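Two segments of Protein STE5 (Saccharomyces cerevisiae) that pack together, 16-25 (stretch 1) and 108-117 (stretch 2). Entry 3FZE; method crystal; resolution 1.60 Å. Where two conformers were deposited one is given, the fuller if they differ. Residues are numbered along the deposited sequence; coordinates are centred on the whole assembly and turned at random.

Stretch 1 (16-25) KPDNLAIILQ
Stretch 2 108-117: HEHLGIVAVS

Residues 19-25 and 111-117 of STE5 are neighbouring parallel strands, their axes 4.6 Å apart at closest approach and inclined by 21°. The register pairs Asn-19 with Leu-111 and continues without a bulge to Gln-25 with Ser-117, with CA-CA separations of 4.5 to 5.1 Å. Within the strands the torsions are extended, mostly near phi -110° and psi 120°; Asn-19 (-163°/163°) is the most fully stretched. Before stretch 1's strand, Lys-16 has positive phi (45°/63°) and Asp-18 is at -77°/-22°. The contact buries 826 Å², both sides summed.

Within strand 19-25, the odd-numbered residues make the backbone bonds to the partner, as parallel pairing requires. Asn-19 O accepts from Gly-112 N (2.9 Å), Ala-21 N donates to Gly-112 O (2.9 Å), and Ala-21 O accepts from Val-114 N (3.0 Å). The ladder continues with Ile-23 N to Val-114 O, Val-116 N to Ile-23 O and Gln-25 N to Val-116 O, each 2.8 Å, and all six bonds are nearly straight (163-172°). CA-H...O contacts lie between these rungs, such as Leu-20 CA to Gly-112 O at 3.2 Å and Ala-115 CA to Ile-23 O at 3.3 Å.

On the face carrying Leu-20, Ile-22 and Leu-24, the main hollow lies over Gly-112. Leu-20 (chi1 m, chi2 t) leans across it: an ideal CB on Gly-112 would sit 2.6 Å from Leu-20 CD2, a clash, and a tight 3.4 Å from Pro-17 CB. The absent side chain thus leaves room for the leucine methyl, while Pro-17, before the strand, approaches with its CB 3.9 Å from Gly-112 N. Further along, Ile-22 (m, m; one of two deposited conformers) brings CD1 to 4.0 Å from Val-114 CB, and Leu-24 (m, t) sets CD2 3.8 Å from Val-116 CB. Both valines are t, and the ends of all three larger side chains come nearer to stretch 2 than their CA-to-CB directions suggest.

The other face places Ala-21 beside bulkier neighbours. Its CB is met by Ile-113 CD1 at 3.7 Å and by Leu-111 CD1 at 4.3 Å; the ends of Ile-113 (m, m) and Leu-111 (t, p) come nearer to stretch 1 than their CA-to-CB bonds, filling the space over the small alanine. Ile-23 reverses the sizes: paired with Ala-115, it has chi1 m and chi2 145°, between wells, and its CD1 reaches back to Ile-113 CG2 at 3.7 Å. At the end of this face, Ser-117 OG (chi1 t) donates to Gln-25 OE1 at 2.7 Å, beside the extended glutamine (t, t; chi3 42°).

Before the ladder, Asp-18 and His-110 are joined twice. Asp-18 N donates to His-110 O (2.8 Å, bent to 140°), and His-110 N donates to Asp-18 OD2 (2.9 Å, 164°). The aspartate CA-to-CB bond points toward stretch 2, and with chi1 m its OD2 also lies near the plane of the His-110 ring at its edge, 3.4 Å from CD2. Glu-109 (p, t) has its CA-to-CB bond toward stretch 1, and its OE2 lies 3.5 Å from Asn-19 CB.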

# COMPACT_ATOMS: atom_id res chain seq x y z
N LYS A 16 4.55 14.12 -8.76
CA LYS A 16 4.20 13.58 -10.07
C LYS A 16 4.91 12.27 -10.39
O LYS A 16 5.70 12.19 -11.33
CB LYS A 16 4.43 14.63 -11.17
CG LYS A 16 3.47 15.79 -11.09
CD LYS A 16 3.64 16.75 -12.26
CE LYS A 16 2.65 17.91 -12.15
NZ LYS A 16 2.74 18.86 -13.29
N PRO A 17 4.63 11.23 -9.60
CA PRO A 17 5.19 9.90 -9.90
C PRO A 17 4.67 9.37 -11.23
O PRO A 17 3.53 9.64 -11.57
CB PRO A 17 4.67 9.03 -8.75
CG PRO A 17 3.51 9.78 -8.18
CD PRO A 17 3.77 11.23 -8.41
N ASP A 18 5.51 8.64 -11.95
CA ASP A 18 5.13 7.98 -13.21
C ASP A 18 4.31 6.72 -12.95
O ASP A 18 3.60 6.23 -13.83
CB ASP A 18 6.39 7.59 -13.98
CG ASP A 18 7.21 8.80 -14.39
OD1 ASP A 18 6.64 9.73 -15.01
OD2 ASP A 18 8.43 8.83 -14.09
N ASN A 19 4.47 6.19 -11.74
CA ASN A 19 3.84 4.94 -11.34
C ASN A 19 3.86 4.81 -9.82
O ASN A 19 4.61 5.51 -9.13
CB ASN A 19 4.56 3.74 -11.98
CG ASN A 19 3.71 2.48 -11.99
OD1 ASN A 19 2.49 2.54 -11.87
ND2 ASN A 19 4.35 1.32 -12.16
N LEU A 20 3.02 3.91 -9.29
CA LEU A 20 3.01 3.63 -7.86
C LEU A 20 3.18 2.14 -7.62
O LEU A 20 2.74 1.31 -8.43
CB LEU A 20 1.68 4.03 -7.23
CG LEU A 20 1.28 5.49 -7.32
CD1 LEU A 20 -0.10 5.67 -6.69
CD2 LEU A 20 2.30 6.36 -6.62
N ALA A 21 3.79 1.82 -6.49
CA ALA A 21 3.76 0.48 -5.93
C ALA A 21 3.03 0.57 -4.60
O ALA A 21 3.45 1.31 -3.71
CB ALA A 21 5.17 -0.03 -5.71
N ILE A 22 1.93 -0.17 -4.49
CA ILE A 22 1.11 -0.16 -3.29
C ILE A 22 1.39 -1.41 -2.45
O ILE A 22 1.14 -2.52 -2.89
CB ILE A 22 -0.41 -0.15 -3.65
CG1 ILE A 22 -0.70 0.88 -4.75
CG2 ILE A 22 -1.24 0.12 -2.41
CD1 ILE A 22 -0.59 2.33 -4.30
N ILE A 23 1.91 -1.21 -1.24
CA ILE A 23 2.21 -2.34 -0.37
C ILE A 23 1.24 -2.31 0.81
O ILE A 23 1.23 -1.35 1.58
CB ILE A 23 3.68 -2.31 0.11
CG1 ILE A 23 4.61 -2.13 -1.10
CG2 ILE A 23 4.01 -3.59 0.85
CD1 ILE A 23 5.85 -1.29 -0.84
N LEU A 24 0.41 -3.34 0.92
CA LEU A 24 -0.65 -3.40 1.92
C LEU A 24 -0.47 -4.60 2.83
O LEU A 24 -0.45 -5.74 2.37
CB LEU A 24 -2.03 -3.47 1.24
CG LEU A 24 -2.38 -2.35 0.25
CD1 LEU A 24 -3.79 -2.57 -0.27
CD2 LEU A 24 -2.25 -0.97 0.88
N GLN A 25 -0.29 -4.33 4.12
CA GLN A 25 -0.16 -5.40 5.09
C GLN A 25 -1.46 -5.46 5.87
O GLN A 25 -1.84 -4.49 6.53
CB GLN A 25 1.01 -5.11 6.01
CG GLN A 25 1.12 -6.09 7.14
CD GLN A 25 2.41 -5.91 7.90
OE1 GLN A 25 2.82 -4.78 8.17
NE2 GLN A 25 3.07 -7.01 8.23
N HIS A 108 13.45 2.49 -13.59
CA HIS A 108 13.74 3.51 -14.60
C HIS A 108 12.67 4.60 -14.71
O HIS A 108 12.51 5.22 -15.76
CB HIS A 108 13.95 2.86 -15.96
CG HIS A 108 15.07 1.86 -15.98
ND1 HIS A 108 16.39 2.22 -15.79
CD2 HIS A 108 15.07 0.52 -16.17
CE1 HIS A 108 17.15 1.15 -15.86
NE2 HIS A 108 16.38 0.10 -16.08
N GLU A 109 11.95 4.85 -13.62
CA GLU A 109 10.94 5.89 -13.61
C GLU A 109 10.81 6.42 -12.20
O GLU A 109 11.40 5.87 -11.27
CB GLU A 109 9.59 5.31 -14.07
CG GLU A 109 9.08 4.23 -13.16
CD GLU A 109 7.80 3.60 -13.66
OE1 GLU A 109 7.08 4.25 -14.44
OE2 GLU A 109 7.51 2.46 -13.25
N HIS A 110 10.06 7.50 -12.03
CA HIS A 110 9.80 8.02 -10.70
C HIS A 110 8.67 7.22 -10.07
O HIS A 110 7.51 7.40 -10.41
CB HIS A 110 9.45 9.51 -10.75
CG HIS A 110 10.52 10.36 -11.36
ND1 HIS A 110 11.66 10.71 -10.68
CD2 HIS A 110 10.62 10.92 -12.59
CE1 HIS A 110 12.42 11.46 -11.46
NE2 HIS A 110 11.82 11.59 -12.63
N LEU A 111 9.05 6.32 -9.17
CA LEU A 111 8.12 5.40 -8.56
C LEU A 111 7.72 5.87 -7.17
O LEU A 111 8.56 6.05 -6.30
CB LEU A 111 8.76 4.01 -8.48
CG LEU A 111 7.97 2.84 -7.93
CD1 LEU A 111 6.68 2.65 -8.72
CD2 LEU A 111 8.84 1.58 -7.98
N GLY A 112 6.42 6.09 -6.97
CA GLY A 112 5.89 6.41 -5.66
C GLY A 112 5.59 5.13 -4.89
O GLY A 112 4.98 4.21 -5.42
N ILE A 113 6.05 5.07 -3.64
CA ILE A 113 5.85 3.90 -2.80
C ILE A 113 4.86 4.22 -1.70
O ILE A 113 5.04 5.19 -0.96
CB ILE A 113 7.17 3.42 -2.17
CG1 ILE A 113 8.20 3.13 -3.26
CG2 ILE A 113 6.92 2.19 -1.30
CD1 ILE A 113 7.79 2.05 -4.19
N VAL A 114 3.82 3.40 -1.59
CA VAL A 114 2.79 3.63 -0.59
C VAL A 114 2.68 2.37 0.25
O VAL A 114 2.24 1.33 -0.23
CB VAL A 114 1.43 3.96 -1.24
CG1 VAL A 114 0.38 4.21 -0.17
CG2 VAL A 114 1.56 5.17 -2.16
N ALA A 115 3.11 2.46 1.50
CA ALA A 115 3.08 1.31 2.40
C ALA A 115 2.05 1.54 3.50
O ALA A 115 2.16 2.48 4.28
CB ALA A 115 4.48 1.06 3.00
N VAL A 116 1.03 0.69 3.54
CA VAL A 116 -0.05 0.84 4.50
C VAL A 116 -0.23 -0.47 5.26
O VAL A 116 -0.26 -1.55 4.65
CB VAL A 116 -1.37 1.23 3.82
CG1 VAL A 116 -2.42 1.62 4.86
CG2 VAL A 116 -1.16 2.38 2.81
N SER A 117 -0.37 -0.39 6.58
CA SER A 117 -0.50 -1.59 7.40
C SER A 117 -1.44 -1.33 8.57
O SER A 117 -1.47 -0.23 9.13
CB SER A 117 0.88 -2.02 7.92
OG SER A 117 0.79 -3.13 8.81